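Local coordinates for protein aminoglycoside phosphotransferase (Streptomyces rimosus, PDB 6FUC) that probably transfers a phosphate group from ATP to the 3''-hydroxyl of streptomycin, giving resistance to this aminoglycoside antibiotic, at residues T5-L10 / G29-R34; T65-G70 / V114-E119; D150-E155 / D267-G272; L192-L197 / G206-G211; P218-A223 / R261-L266. One frame throughout, in Å; residues are numbered along the deposited sequence. Where two conformers were deposited one is given.

Interaction 1 of 5, residues T5-L10 / G29-R34; sequences TAFLTL and GAAVFR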
# COMPACT_ATOMS: atom_id res chain seq x y z
N THR A 5 -2.51 -2.56 25.77
CA THR A 5 -3.00 -1.68 26.80
C THR A 5 -2.56 -0.23 26.58
O THR A 5 -3.42 0.65 26.72
CB THR A 5 -2.82 -2.29 28.17
OG1 THR A 5 -3.54 -3.57 28.26
CG2 THR A 5 -3.36 -1.35 29.27
N ALA A 6 -1.29 0.01 26.25
CA ALA A 6 -0.85 1.37 25.99
C ALA A 6 -1.63 1.96 24.81
O ALA A 6 -2.02 3.15 24.86
CB ALA A 6 0.64 1.41 25.70
N PHE A 7 -1.89 1.17 23.76
CA PHE A 7 -2.56 1.70 22.59
C PHE A 7 -4.01 2.02 22.90
O PHE A 7 -4.52 3.09 22.54
CB PHE A 7 -2.43 0.71 21.47
CG PHE A 7 -1.02 0.52 20.93
CD1 PHE A 7 0.01 1.42 21.19
CD2 PHE A 7 -0.76 -0.59 20.17
CE1 PHE A 7 1.25 1.21 20.63
CE2 PHE A 7 0.47 -0.79 19.56
CZ PHE A 7 1.48 0.11 19.86
N LEU A 8 -4.66 1.13 23.63
CA LEU A 8 -6.04 1.37 23.96
C LEU A 8 -6.15 2.61 24.90
O LEU A 8 -7.12 3.37 24.83
CB LEU A 8 -6.71 0.13 24.59
CG LEU A 8 -7.05 -0.96 23.52
CD1 LEU A 8 -7.32 -2.31 24.19
CD2 LEU A 8 -8.22 -0.54 22.66
N THR A 9 -5.14 2.88 25.72
CA THR A 9 -5.14 4.09 26.54
C THR A 9 -5.20 5.35 25.68
O THR A 9 -5.95 6.26 25.94
CB THR A 9 -3.97 4.09 27.50
OG1 THR A 9 -4.08 2.93 28.35
CG2 THR A 9 -3.96 5.23 28.35
N LEU A 10 -4.38 5.37 24.64
CA LEU A 10 -4.41 6.48 23.72
C LEU A 10 -5.78 6.62 23.10
O LEU A 10 -6.29 7.73 22.94
CB LEU A 10 -3.37 6.35 22.56
CG LEU A 10 -1.91 6.43 22.97
CD1 LEU A 10 -1.01 6.07 21.83
CD2 LEU A 10 -1.62 7.85 23.43
N GLY A 29 4.97 -4.72 15.80
CA GLY A 29 4.60 -3.92 16.94
C GLY A 29 3.44 -2.96 16.71
O GLY A 29 2.84 -2.51 17.67
N ALA A 30 3.13 -2.67 15.43
CA ALA A 30 1.98 -1.79 15.04
C ALA A 30 0.68 -2.61 15.03
O ALA A 30 0.68 -3.81 14.70
CB ALA A 30 2.21 -1.19 13.66
N ALA A 31 -0.39 -1.94 15.38
CA ALA A 31 -1.71 -2.54 15.48
C ALA A 31 -2.76 -1.63 14.87
O ALA A 31 -2.65 -0.41 15.01
CB ALA A 31 -2.01 -2.77 16.93
N VAL A 32 -3.77 -2.22 14.27
CA VAL A 32 -4.90 -1.48 13.67
C VAL A 32 -6.16 -1.87 14.46
O VAL A 32 -6.42 -3.04 14.79
CB VAL A 32 -5.04 -1.77 12.17
CG1 VAL A 32 -6.29 -1.12 11.58
CG2 VAL A 32 -3.79 -1.28 11.47
N PHE A 33 -6.93 -0.86 14.78
CA PHE A 33 -8.15 -0.96 15.55
C PHE A 33 -9.29 -0.36 14.75
O PHE A 33 -9.07 0.51 13.91
CB PHE A 33 -8.04 -0.19 16.88
CG PHE A 33 -6.97 -0.68 17.80
CD1 PHE A 33 -5.63 -0.32 17.58
CD2 PHE A 33 -7.26 -1.49 18.86
CE1 PHE A 33 -4.64 -0.75 18.45
CE2 PHE A 33 -6.26 -1.92 19.67
CZ PHE A 33 -4.97 -1.56 19.49
N ARG A 34 -10.52 -0.76 15.07
CA ARG A 34 -11.73 -0.20 14.45
C ARG A 34 -12.71 0.09 15.56
O ARG A 34 -12.79 -0.67 16.52
CB ARG A 34 -12.32 -1.17 13.40
CG ARG A 34 -13.42 -0.56 12.54
CD ARG A 34 -13.77 -1.45 11.36
NE ARG A 34 -14.42 -2.62 11.93
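Phe-7 of the helix and Phe-33 of the strand bury the most surface here, and they meet where CB of Phe-7 comes 3.9 Å from CZ of the Phe-33 ring. In Phe-7, chi1 of -68° sets CG beside the backbone N. Its ring lies near the start of the strand, where CE2 passes 4.1 Å from Ala-31 CB, and the ring edge, in plane, faces the carbonyl O of Gly-29, 3.5 Å from CE2. That oxygen is buried without a hydrogen-bond partner. The fold is kinase-like: helix 4-12 packs on one face of the five-stranded antiparallel sheet of the N-terminal lobe, its segment running at 43° to strand 31-34. Phe-33 also receives Leu-8, whose CD2 lies 3.8 Å from CE2 of Phe-33 as the two side chains cross obliquely. Leu-4 and Leu-11 of the same helix touch Phe-33 as well, while Phe-7 reaches across to Cys-44 on the adjoining strand 40-45.

Interaction 2 of 5, residues T65-G70 / V114-E119; sequences TQDIPG and VRRLHE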
# COMPACT_ATOMS: atom_id res chain seq x y z
N THR A 65 -6.27 17.00 0.19
CA THR A 65 -6.29 18.29 -0.52
C THR A 65 -6.12 18.12 -2.04
O THR A 65 -6.09 19.11 -2.77
CB THR A 65 -5.20 19.23 -0.02
OG1 THR A 65 -3.90 18.82 -0.47
CG2 THR A 65 -5.19 19.40 1.47
N GLN A 66 -6.01 16.88 -2.53
CA GLN A 66 -5.62 16.56 -3.89
C GLN A 66 -6.75 15.99 -4.76
O GLN A 66 -6.52 15.54 -5.87
CB GLN A 66 -4.44 15.62 -3.92
CG GLN A 66 -3.21 16.20 -3.23
CD GLN A 66 -2.73 17.44 -3.94
OE1 GLN A 66 -2.39 17.36 -5.13
NE2 GLN A 66 -2.67 18.56 -3.25
N ASP A 67 -7.95 15.98 -4.21
CA ASP A 67 -9.10 15.41 -4.97
C ASP A 67 -8.93 13.97 -5.38
O ASP A 67 -9.30 13.59 -6.50
CB ASP A 67 -9.54 16.29 -6.13
CG ASP A 67 -10.90 15.99 -6.61
OD1 ASP A 67 -11.79 15.55 -5.85
OD2 ASP A 67 -11.14 16.25 -7.78
N ILE A 68 -8.33 13.17 -4.51
CA ILE A 68 -8.18 11.72 -4.68
C ILE A 68 -8.88 11.10 -3.49
O ILE A 68 -8.59 11.47 -2.35
CB ILE A 68 -6.71 11.27 -4.68
CG1 ILE A 68 -5.90 11.94 -5.78
CG2 ILE A 68 -6.62 9.76 -4.78
CD1 ILE A 68 -6.36 11.70 -7.19
N PRO A 69 -9.82 10.16 -3.68
CA PRO A 69 -10.60 9.70 -2.55
C PRO A 69 -9.79 8.81 -1.61
O PRO A 69 -9.09 7.89 -1.99
CB PRO A 69 -11.72 8.90 -3.23
CG PRO A 69 -11.13 8.42 -4.53
CD PRO A 69 -10.28 9.58 -4.95
N GLY A 70 -9.94 9.09 -0.32
CA GLY A 70 -9.16 8.43 0.73
C GLY A 70 -9.72 8.81 2.09
O GLY A 70 -10.73 9.49 2.21
N VAL A 114 -6.62 4.96 -10.41
CA VAL A 114 -5.14 4.91 -10.28
C VAL A 114 -4.53 5.93 -11.23
O VAL A 114 -3.59 6.64 -10.86
CB VAL A 114 -4.65 3.50 -10.45
CG1 VAL A 114 -3.12 3.47 -10.47
CG2 VAL A 114 -5.18 2.63 -9.36
N ARG A 115 -5.04 6.03 -12.45
CA ARG A 115 -4.54 7.01 -13.39
C ARG A 115 -4.68 8.41 -12.80
O ARG A 115 -3.76 9.26 -12.91
CB ARG A 115 -5.27 6.90 -14.74
CG ARG A 115 -4.80 7.97 -15.69
CD ARG A 115 -5.47 7.96 -17.02
NE ARG A 115 -6.92 7.96 -17.03
CZ ARG A 115 -7.74 8.94 -16.65
NH1 ARG A 115 -7.33 10.11 -16.14
NH2 ARG A 115 -9.05 8.74 -16.78
N ARG A 116 -5.82 8.72 -12.19
CA ARG A 116 -6.00 10.05 -11.61
C ARG A 116 -4.95 10.32 -10.52
O ARG A 116 -4.36 11.40 -10.48
CB ARG A 116 -7.41 10.23 -11.06
CG ARG A 116 -8.45 10.30 -12.14
CD ARG A 116 -9.85 10.49 -11.48
NE ARG A 116 -9.97 11.85 -10.85
CZ ARG A 116 -9.86 12.22 -9.56
NH1 ARG A 116 -9.62 11.37 -8.51
NH2 ARG A 116 -9.95 13.51 -9.33
N LEU A 117 -4.70 9.34 -9.66
CA LEU A 117 -3.67 9.50 -8.65
C LEU A 117 -2.30 9.74 -9.29
O LEU A 117 -1.54 10.66 -8.90
CB LEU A 117 -3.64 8.29 -7.74
CG LEU A 117 -2.52 8.19 -6.74
CD1 LEU A 117 -2.55 9.31 -5.71
CD2 LEU A 117 -2.57 6.84 -6.04
N HIS A 118 -2.01 8.92 -10.31
CA HIS A 118 -0.79 9.00 -11.04
C HIS A 118 -0.70 10.24 -12.01
O HIS A 118 0.25 10.37 -12.81
CB HIS A 118 -0.55 7.76 -11.86
CG HIS A 118 -0.23 6.53 -11.06
ND1 HIS A 118 0.18 5.37 -11.67
CD2 HIS A 118 -0.20 6.28 -9.73
CE1 HIS A 118 0.43 4.46 -10.75
NE2 HIS A 118 0.18 4.98 -9.55
N GLU A 119 -1.67 11.06 -12.02
CA GLU A 119 -1.62 12.31 -12.74
C GLU A 119 -1.39 13.48 -11.84
O GLU A 119 -1.16 14.58 -12.36
CB GLU A 119 -2.89 12.49 -13.61
CG GLU A 119 -2.76 11.59 -14.84
CD GLU A 119 -3.96 11.65 -15.74
OE1 GLU A 119 -4.97 12.26 -15.41
OE2 GLU A 119 -3.94 11.03 -16.80
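The carbonyl O of Asp-67 is gripped by both terminal nitrogens of Arg-116, NH2 at 2.9 Å and NH1 at 3.0 Å. By its place after helix 50-63 and before strand 73-79, the loop probably corresponds to the one that follows helix C in protein kinases, and as in those enzymes it docks against a helix of the C-terminal lobe, here the end of helix 100-117. The oxygen lies in the guanidinium plane, at the edge between the two N-H groups, and NH2 approaches nearly along the C=O axis. Both bonds are bent at the hydrogen, as expected when one atom is shared. The arginine chain bends at chi3 (69°), which sets NE; the guanidinium meets the carbonyl end-on with NH1 and NH2. Asp-67 adds a long salt bridge from OD2 to Arg-116 NH2 at 3.4 Å, its carboxylate turned 78° from the guanidinium plane. The rest of the contact is mostly apolar. Ile-68 and Arg-116 lie alongside each other, pointing opposite ways, and both Ile-68 and Leu-117 also touch Leu-63 of helix 50-63. CG2 of Ile-68 lies 4.2 Å from CD1 of Leu-117, and the other branch of Ile-68 ends in CD1, placed 3.5 Å from Arg-116 NH1 and 3.8 Å from Leu-117 CA.

Interaction 3 of 5, residues D150-E155 / D267-G272; sequences DFLPEE and DPLTWG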
# COMPACT_ATOMS: atom_id res chain seq x y z
N ASP A 150 6.71 -15.34 3.83
CA ASP A 150 5.33 -15.48 3.34
C ASP A 150 4.99 -14.37 2.31
O ASP A 150 4.03 -14.53 1.53
CB ASP A 150 4.32 -15.43 4.49
CG ASP A 150 4.38 -16.65 5.39
OD1 ASP A 150 4.91 -17.70 4.97
OD2 ASP A 150 3.89 -16.50 6.53
N PHE A 151 5.71 -13.25 2.35
CA PHE A 151 5.47 -12.11 1.42
C PHE A 151 6.12 -12.35 0.11
O PHE A 151 5.83 -11.61 -0.83
CB PHE A 151 5.97 -10.80 2.02
CG PHE A 151 5.33 -10.40 3.34
CD1 PHE A 151 4.19 -10.99 3.80
CD2 PHE A 151 5.91 -9.34 4.06
CE1 PHE A 151 3.64 -10.58 5.02
CE2 PHE A 151 5.41 -8.96 5.27
CZ PHE A 151 4.25 -9.55 5.74
N LEU A 152 7.06 -13.27 0.02
CA LEU A 152 7.79 -13.49 -1.21
C LEU A 152 6.93 -14.27 -2.20
O LEU A 152 6.07 -15.06 -1.80
CB LEU A 152 9.06 -14.25 -0.91
CG LEU A 152 10.13 -13.52 -0.13
CD1 LEU A 152 11.20 -14.51 0.35
CD2 LEU A 152 10.75 -12.43 -0.98
N PRO A 153 7.23 -14.16 -3.48
CA PRO A 153 6.67 -15.10 -4.45
C PRO A 153 6.95 -16.53 -4.04
O PRO A 153 8.04 -16.82 -3.54
CB PRO A 153 7.44 -14.77 -5.73
CG PRO A 153 7.90 -13.40 -5.54
CD PRO A 153 8.18 -13.20 -4.11
N GLU A 154 6.00 -17.41 -4.30
CA GLU A 154 6.14 -18.79 -3.85
C GLU A 154 7.52 -19.41 -4.20
O GLU A 154 8.12 -20.11 -3.39
CB GLU A 154 5.00 -19.63 -4.46
CG GLU A 154 4.76 -20.92 -3.70
N GLU A 155 7.98 -19.18 -5.41
CA GLU A 155 9.22 -19.80 -5.89
C GLU A 155 10.50 -19.27 -5.22
O GLU A 155 11.58 -19.84 -5.39
CB GLU A 155 9.28 -19.70 -7.43
CG GLU A 155 9.51 -18.31 -8.03
CD GLU A 155 8.27 -17.41 -8.16
OE1 GLU A 155 7.15 -17.75 -7.64
OE2 GLU A 155 8.44 -16.35 -8.81
N ASP A 267 9.54 -5.47 -3.60
CA ASP A 267 8.61 -5.03 -2.56
C ASP A 267 8.70 -5.88 -1.33
O ASP A 267 8.77 -5.32 -0.20
CB ASP A 267 7.19 -4.94 -3.14
CG ASP A 267 6.28 -4.19 -2.19
OD1 ASP A 267 6.30 -2.90 -2.31
OD2 ASP A 267 5.65 -4.83 -1.34
N PRO A 268 8.64 -7.22 -1.39
CA PRO A 268 8.62 -7.96 -0.15
C PRO A 268 9.85 -7.83 0.71
O PRO A 268 9.82 -8.06 1.92
CB PRO A 268 8.41 -9.42 -0.58
CG PRO A 268 8.75 -9.44 -1.97
CD PRO A 268 8.50 -8.10 -2.57
N LEU A 269 10.98 -7.47 0.11
CA LEU A 269 12.23 -7.27 0.80
C LEU A 269 12.26 -5.99 1.65
O LEU A 269 13.17 -5.78 2.40
CB LEU A 269 13.41 -7.30 -0.19
CG LEU A 269 13.49 -8.53 -1.04
CD1 LEU A 269 14.61 -8.35 -2.04
CD2 LEU A 269 13.66 -9.78 -0.25
N THR A 270 11.25 -5.11 1.46
CA THR A 270 11.24 -3.80 2.09
C THR A 270 10.40 -3.74 3.36
O THR A 270 10.36 -2.69 3.99
CB THR A 270 10.70 -2.72 1.13
OG1 THR A 270 9.30 -2.90 0.90
CG2 THR A 270 11.45 -2.65 -0.14
N TRP A 271 9.75 -4.84 3.74
CA TRP A 271 8.81 -4.85 4.92
C TRP A 271 9.46 -5.53 6.08
O TRP A 271 9.97 -6.64 5.93
CB TRP A 271 7.50 -5.55 4.54
CG TRP A 271 6.70 -4.80 3.50
CD1 TRP A 271 6.73 -5.02 2.17
CD2 TRP A 271 5.81 -3.72 3.72
NE1 TRP A 271 5.88 -4.17 1.53
CE2 TRP A 271 5.30 -3.34 2.46
CE3 TRP A 271 5.36 -3.05 4.84
CZ2 TRP A 271 4.37 -2.33 2.30
CZ3 TRP A 271 4.45 -2.02 4.67
CH2 TRP A 271 3.98 -1.68 3.41
N GLY A 272 9.43 -4.90 7.23
CA GLY A 272 9.91 -5.54 8.44
C GLY A 272 11.01 -4.75 9.13
O GLY A 272 11.44 -3.68 8.62
OXT GLY A 272 11.45 -5.18 10.20
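Pro-268 sits against the backbone of Phe-151, its CB 3.4 Å from Phe-151 O and 3.8 Å from Phe-151 CB. Next to it Leu-152, whose CG lies beside its backbone N (chi1 -69°), crosses the proline ring at about a right angle: Leu-152 CD2 is 3.7 Å from Pro-268 CG, and the same CD2 also lies 4.0 Å from Leu-269 CD2. The Phe-151 ring brings CD2 and CE2 to Trp-271 CB, each 4.1 Å away. No hydrogen bond crosses the contact, which is mostly apolar and joins the C-terminal tail to the loop between helices 131-143 and 161-168 in the helical C-terminal lobe of this kinase-like fold. In related aminoglycoside kinases the last residues help to line the antibiotic pocket; Trp-271 touches Asp-189, the aspartate of the HGD sequence that is probably the catalytic one, consistent with a similar place here. A second layer fixes the shape of the tail. The carbonyl O of Asp-267 accepts from Thr-270 N and from Thr-270 OG1, the hydroxyl lying in the carbonyl plane on a lone pair at 2.7 Å. Asp-267 OD2 takes Trp-271 NE1 at 3.0 Å, from above the carboxylate plane, which helps to hold the indole in place. Outward again, Arg-212 bonds to Thr-270 OG1 and makes a cation-pi contact with Trp-271, while Arg-144 forms a salt bridge with the terminal carboxylate of Gly-272.

Interaction 4 of 5, residues L192-L197 / G206-G211; sequences LPNIIL and GFIDLG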
# COMPACT_ATOMS: atom_id res chain seq x y z
N LEU A 192 -4.48 -5.19 -3.69
CA LEU A 192 -5.95 -5.13 -3.66
C LEU A 192 -6.60 -4.75 -2.34
O LEU A 192 -7.60 -4.05 -2.36
CB LEU A 192 -6.57 -6.45 -4.14
CG LEU A 192 -6.45 -6.78 -5.60
CD1 LEU A 192 -7.20 -8.07 -5.87
CD2 LEU A 192 -6.98 -5.67 -6.51
N PRO A 193 -6.06 -5.17 -1.18
CA PRO A 193 -6.70 -4.79 0.06
C PRO A 193 -6.81 -3.29 0.25
O PRO A 193 -7.63 -2.83 1.05
CB PRO A 193 -5.79 -5.40 1.16
CG PRO A 193 -5.26 -6.65 0.48
CD PRO A 193 -5.00 -6.19 -0.93
N ASN A 194 -5.94 -2.53 -0.40
CA ASN A 194 -5.84 -1.08 -0.17
C ASN A 194 -6.70 -0.26 -1.12
O ASN A 194 -6.65 0.98 -1.08
CB ASN A 194 -4.40 -0.65 -0.10
CG ASN A 194 -3.69 -1.25 1.06
OD1 ASN A 194 -4.33 -1.56 2.09
ND2 ASN A 194 -2.37 -1.35 1.00
N ILE A 195 -7.50 -0.93 -1.93
CA ILE A 195 -8.44 -0.27 -2.86
C ILE A 195 -9.83 -0.67 -2.36
O ILE A 195 -10.16 -1.84 -2.34
CB ILE A 195 -8.23 -0.72 -4.31
CG1 ILE A 195 -6.77 -0.49 -4.75
CG2 ILE A 195 -9.23 -0.05 -5.19
CD1 ILE A 195 -6.47 -1.08 -6.06
N ILE A 196 -10.63 0.32 -1.96
CA ILE A 196 -11.98 0.06 -1.45
C ILE A 196 -12.95 0.32 -2.59
O ILE A 196 -12.90 1.38 -3.23
CB ILE A 196 -12.30 0.93 -0.25
CG1 ILE A 196 -11.23 0.80 0.84
CG2 ILE A 196 -13.67 0.54 0.31
CD1 ILE A 196 -10.90 -0.59 1.34
N LEU A 197 -13.86 -0.62 -2.80
CA LEU A 197 -14.85 -0.55 -3.88
C LEU A 197 -16.22 -0.21 -3.31
O LEU A 197 -16.62 -0.68 -2.24
CB LEU A 197 -14.96 -1.90 -4.60
CG LEU A 197 -13.64 -2.43 -5.15
CD1 LEU A 197 -13.84 -3.78 -5.80
CD2 LEU A 197 -12.97 -1.48 -6.09
N GLY A 206 -12.37 4.55 -2.56
CA GLY A 206 -11.19 5.29 -2.12
C GLY A 206 -10.05 4.36 -1.89
O GLY A 206 -10.18 3.14 -2.00
N PHE A 207 -8.91 4.95 -1.57
CA PHE A 207 -7.69 4.22 -1.23
C PHE A 207 -7.44 4.31 0.28
O PHE A 207 -7.78 5.32 0.88
CB PHE A 207 -6.51 4.84 -1.96
CG PHE A 207 -6.63 4.80 -3.45
CD1 PHE A 207 -6.40 3.65 -4.15
CD2 PHE A 207 -7.02 5.92 -4.17
CE1 PHE A 207 -6.51 3.60 -5.54
CE2 PHE A 207 -7.14 5.88 -5.57
CZ PHE A 207 -6.84 4.71 -6.22
N ILE A 208 -6.83 3.27 0.84
CA ILE A 208 -6.44 3.27 2.23
C ILE A 208 -4.96 2.87 2.37
O ILE A 208 -4.33 2.51 1.37
CB ILE A 208 -7.35 2.36 3.08
CG1 ILE A 208 -7.22 0.88 2.66
CG2 ILE A 208 -8.78 2.84 3.07
CD1 ILE A 208 -7.73 -0.09 3.70
N ASP A 209 -4.44 2.94 3.57
CA ASP A 209 -3.09 2.46 3.89
C ASP A 209 -2.04 3.16 3.02
O ASP A 209 -1.26 2.57 2.28
CB ASP A 209 -3.01 0.95 3.91
CG ASP A 209 -3.80 0.39 5.15
OD1 ASP A 209 -4.14 1.12 6.09
OD2 ASP A 209 -4.12 -0.81 5.14
N LEU A 210 -2.03 4.50 3.21
CA LEU A 210 -1.26 5.45 2.40
C LEU A 210 0.09 5.80 2.93
O LEU A 210 0.71 6.77 2.50
CB LEU A 210 -2.13 6.70 2.21
CG LEU A 210 -3.40 6.52 1.43
CD1 LEU A 210 -4.41 7.59 1.70
CD2 LEU A 210 -3.10 6.46 -0.04
N GLY A 211 0.62 4.99 3.86
CA GLY A 211 1.86 5.32 4.52
C GLY A 211 3.10 5.36 3.68
O GLY A 211 4.11 5.92 4.11
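Ile-196 and Gly-206 form a hydrogen-bonded pair in the antiparallel hairpin, Ile-196 N reaching Gly-206 O at 2.9 Å and Gly-206 N returning to Ile-196 O at 3.3 Å. Ile-208 N then bonds Asn-194 O at 3.0 Å, extending the ladder past the regular strands. Packing is close around Ile-208: with chi1 at 64° its CG1 takes the crowded position between backbone N and carbonyl carbon, which puts it 3.7 Å from Asn-194 CA, while CG2 meets Ile-196 CG1 at 3.9 Å. The far end is more open. There the exposed Asp-209 brings OD2 to 3.1 Å from OD1 of Asn-194, two acceptors with no hydrogen bond between them; the amide and carboxylate planes are 86° apart. Asn-194 closes the HGDxxxxN motif of the family (HGDLCLPN here) and Asp-209 stands where kinases carry the DFG aspartate, so the pair is consistent with its metal-binding site. Asn-194 ND2 is held by the carbonyl O of Asp-189. On the face opposite Ile-196, Ile-195 and Phe-207, a non-hydrogen-bonded pair, run alongside each other, Ile-195 on Ile-110 and Phe-207 on Ala-113 of helix 100-117; strand 93-94 flanks strand 195-197 as the third strand.

Interaction 5 of 5, residues P218-A223 / R261-L266; sequences PYADLA and RFYLHL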
# COMPACT_ATOMS: atom_id res chain seq x y z
N PRO A 218 5.65 4.31 -11.86
CA PRO A 218 4.28 3.73 -11.73
C PRO A 218 4.24 2.23 -11.50
O PRO A 218 3.27 1.74 -10.94
CB PRO A 218 3.64 4.12 -13.04
CG PRO A 218 4.75 4.42 -14.00
CD PRO A 218 5.84 5.03 -13.12
N TYR A 219 5.23 1.50 -12.01
CA TYR A 219 5.25 0.04 -11.73
C TYR A 219 5.44 -0.35 -10.28
O TYR A 219 5.14 -1.47 -9.92
CB TYR A 219 6.28 -0.66 -12.66
CG TYR A 219 5.74 -0.85 -14.03
CD1 TYR A 219 4.79 -1.82 -14.27
CD2 TYR A 219 6.06 -0.03 -15.07
CE1 TYR A 219 4.22 -1.99 -15.50
CE2 TYR A 219 5.51 -0.20 -16.36
CZ TYR A 219 4.54 -1.14 -16.54
OH TYR A 219 3.95 -1.33 -17.77
N ALA A 220 5.90 0.58 -9.43
CA ALA A 220 5.92 0.30 -8.01
C ALA A 220 4.51 -0.03 -7.53
O ALA A 220 4.34 -0.82 -6.57
CB ALA A 220 6.52 1.45 -7.22
N ASP A 221 3.52 0.63 -8.09
CA ASP A 221 2.11 0.37 -7.85
C ASP A 221 1.57 -0.72 -8.73
O ASP A 221 0.93 -1.67 -8.23
CB ASP A 221 1.29 1.67 -8.07
CG ASP A 221 1.18 2.63 -6.92
OD1 ASP A 221 1.76 2.39 -5.86
OD2 ASP A 221 0.52 3.68 -7.15
N LEU A 222 1.77 -0.66 -10.04
CA LEU A 222 1.11 -1.60 -10.93
C LEU A 222 1.57 -3.04 -10.69
O LEU A 222 0.77 -3.96 -10.81
CB LEU A 222 1.29 -1.24 -12.36
CG LEU A 222 0.78 0.15 -12.79
CD1 LEU A 222 1.06 0.39 -14.27
CD2 LEU A 222 -0.70 0.30 -12.37
N ALA A 223 2.84 -3.24 -10.30
CA ALA A 223 3.29 -4.61 -10.06
C ALA A 223 2.46 -5.28 -8.98
O ALA A 223 2.13 -6.47 -9.06
CB ALA A 223 4.76 -4.64 -9.69
N ARG A 261 8.41 -6.83 -12.97
CA ARG A 261 8.93 -7.92 -12.13
C ARG A 261 9.95 -7.42 -11.11
O ARG A 261 10.04 -7.95 -10.01
CB ARG A 261 9.48 -9.03 -13.05
CG ARG A 261 8.49 -10.08 -13.49
CD ARG A 261 9.19 -11.19 -14.29
NE ARG A 261 10.29 -11.76 -13.50
CZ ARG A 261 11.59 -11.56 -13.74
NH1 ARG A 261 11.99 -10.82 -14.77
NH2 ARG A 261 12.50 -12.13 -12.93
N PHE A 262 10.77 -6.43 -11.51
CA PHE A 262 11.74 -5.87 -10.58
C PHE A 262 10.98 -5.36 -9.34
O PHE A 262 11.40 -5.61 -8.22
CB PHE A 262 12.50 -4.74 -11.28
CG PHE A 262 13.46 -4.00 -10.42
CD1 PHE A 262 14.76 -4.41 -10.23
CD2 PHE A 262 13.05 -2.88 -9.72
CE1 PHE A 262 15.63 -3.71 -9.39
CE2 PHE A 262 13.91 -2.19 -8.89
CZ PHE A 262 15.20 -2.59 -8.76
N TYR A 263 9.93 -4.56 -9.55
CA TYR A 263 9.19 -4.04 -8.38
C TYR A 263 8.44 -5.11 -7.62
O TYR A 263 8.36 -5.04 -6.38
CB TYR A 263 8.27 -2.87 -8.81
CG TYR A 263 9.07 -1.64 -9.09
CD1 TYR A 263 9.59 -0.88 -8.04
CD2 TYR A 263 9.40 -1.24 -10.38
CE1 TYR A 263 10.41 0.21 -8.27
CE2 TYR A 263 10.20 -0.13 -10.61
CZ TYR A 263 10.73 0.58 -9.58
OH TYR A 263 11.54 1.66 -9.74
N LEU A 264 7.89 -6.10 -8.32
CA LEU A 264 7.26 -7.23 -7.64
C LEU A 264 8.22 -7.90 -6.68
O LEU A 264 7.85 -8.26 -5.59
CB LEU A 264 6.73 -8.23 -8.65
CG LEU A 264 5.93 -9.37 -8.02
CD1 LEU A 264 4.66 -8.87 -7.29
CD2 LEU A 264 5.61 -10.38 -9.09
N HIS A 265 9.44 -8.08 -7.17
CA HIS A 265 10.44 -8.79 -6.41
C HIS A 265 11.13 -7.95 -5.31
O HIS A 265 11.52 -8.49 -4.27
CB HIS A 265 11.49 -9.37 -7.34
CG HIS A 265 10.94 -10.50 -8.16
ND1 HIS A 265 11.69 -11.13 -9.12
CD2 HIS A 265 9.71 -11.09 -8.16
CE1 HIS A 265 10.94 -12.08 -9.68
NE2 HIS A 265 9.73 -12.07 -9.12
N LEU A 266 11.20 -6.64 -5.55
CA LEU A 266 11.78 -5.76 -4.53
C LEU A 266 10.84 -5.65 -3.34
O LEU A 266 11.28 -5.62 -2.17
CB LEU A 266 12.06 -4.39 -5.14
CG LEU A 266 12.60 -3.35 -4.16
CD1 LEU A 266 13.92 -3.75 -3.52
CD2 LEU A 266 12.70 -2.00 -4.88
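Tyr-263 packs against Tyr-219 and Ala-220 where two helices of the C-terminal lobe meet, 219-233 and 257-266, whose segments 219-223 and 261-266 cross at 75° with axes 8.1 Å apart. Helix 219-233 probably takes the place of helix F in protein kinases; its Asp-221 points away from this contact to accept from the backbone N of His-187 and of Gly-188, consistent with the kinase aspartate that holds the catalytic loop. From Tyr-263, CB lies 3.6 Å from the carbonyl O of Tyr-219 and 4.0 Å from Ala-223 CB. CG, anti to the carbonyl carbon (chi1 -74°), comes next, 3.9 Å from Ala-220 CA. The ring then divides between neighbours: CD2 meets Tyr-219 CB and CD1 meets Ala-220 CB, each at 3.9 Å. Ala-220 N stands over one face, offset toward the rim, and Phe-262 CD2 covers the centre of the opposite face, so the ring is sandwiched. Beyond CD1 and CD2 no atom comes within 4.2 Å of residues 218-223; the side chain also touches Asp-217. The Tyr-219 hydroxyl goes to Ala-254 O. The alanines allow the backbones to come close: at Ala-223, CB rests 3.7 Å from Leu-264 N.

In the fold
From the N terminus, interaction 1 closes a short loop within the N-terminal lobe, laying helix 4-12 on strand 31-34. Interaction 2 follows in series and spans the lobes, bringing the loop after helix 50-63 to the end of helix 100-117. Interaction 3 closes the longest loop, from residues 150-155 to the C terminus. Within it, interaction 4 closes the short hairpin turn and then interaction 5 the largely helical stretch between 223 and 261; none of the five cross. Interaction 2 links to interactions 4 and 5: Pro-69 O lies 3.0 Å from Phe-207 N, a probable hydrogen bond, and His-118 reaches Asp-221. Interaction 3 touches interaction 5 through Pro-153 and His-265, whereas interaction 1 stands apart.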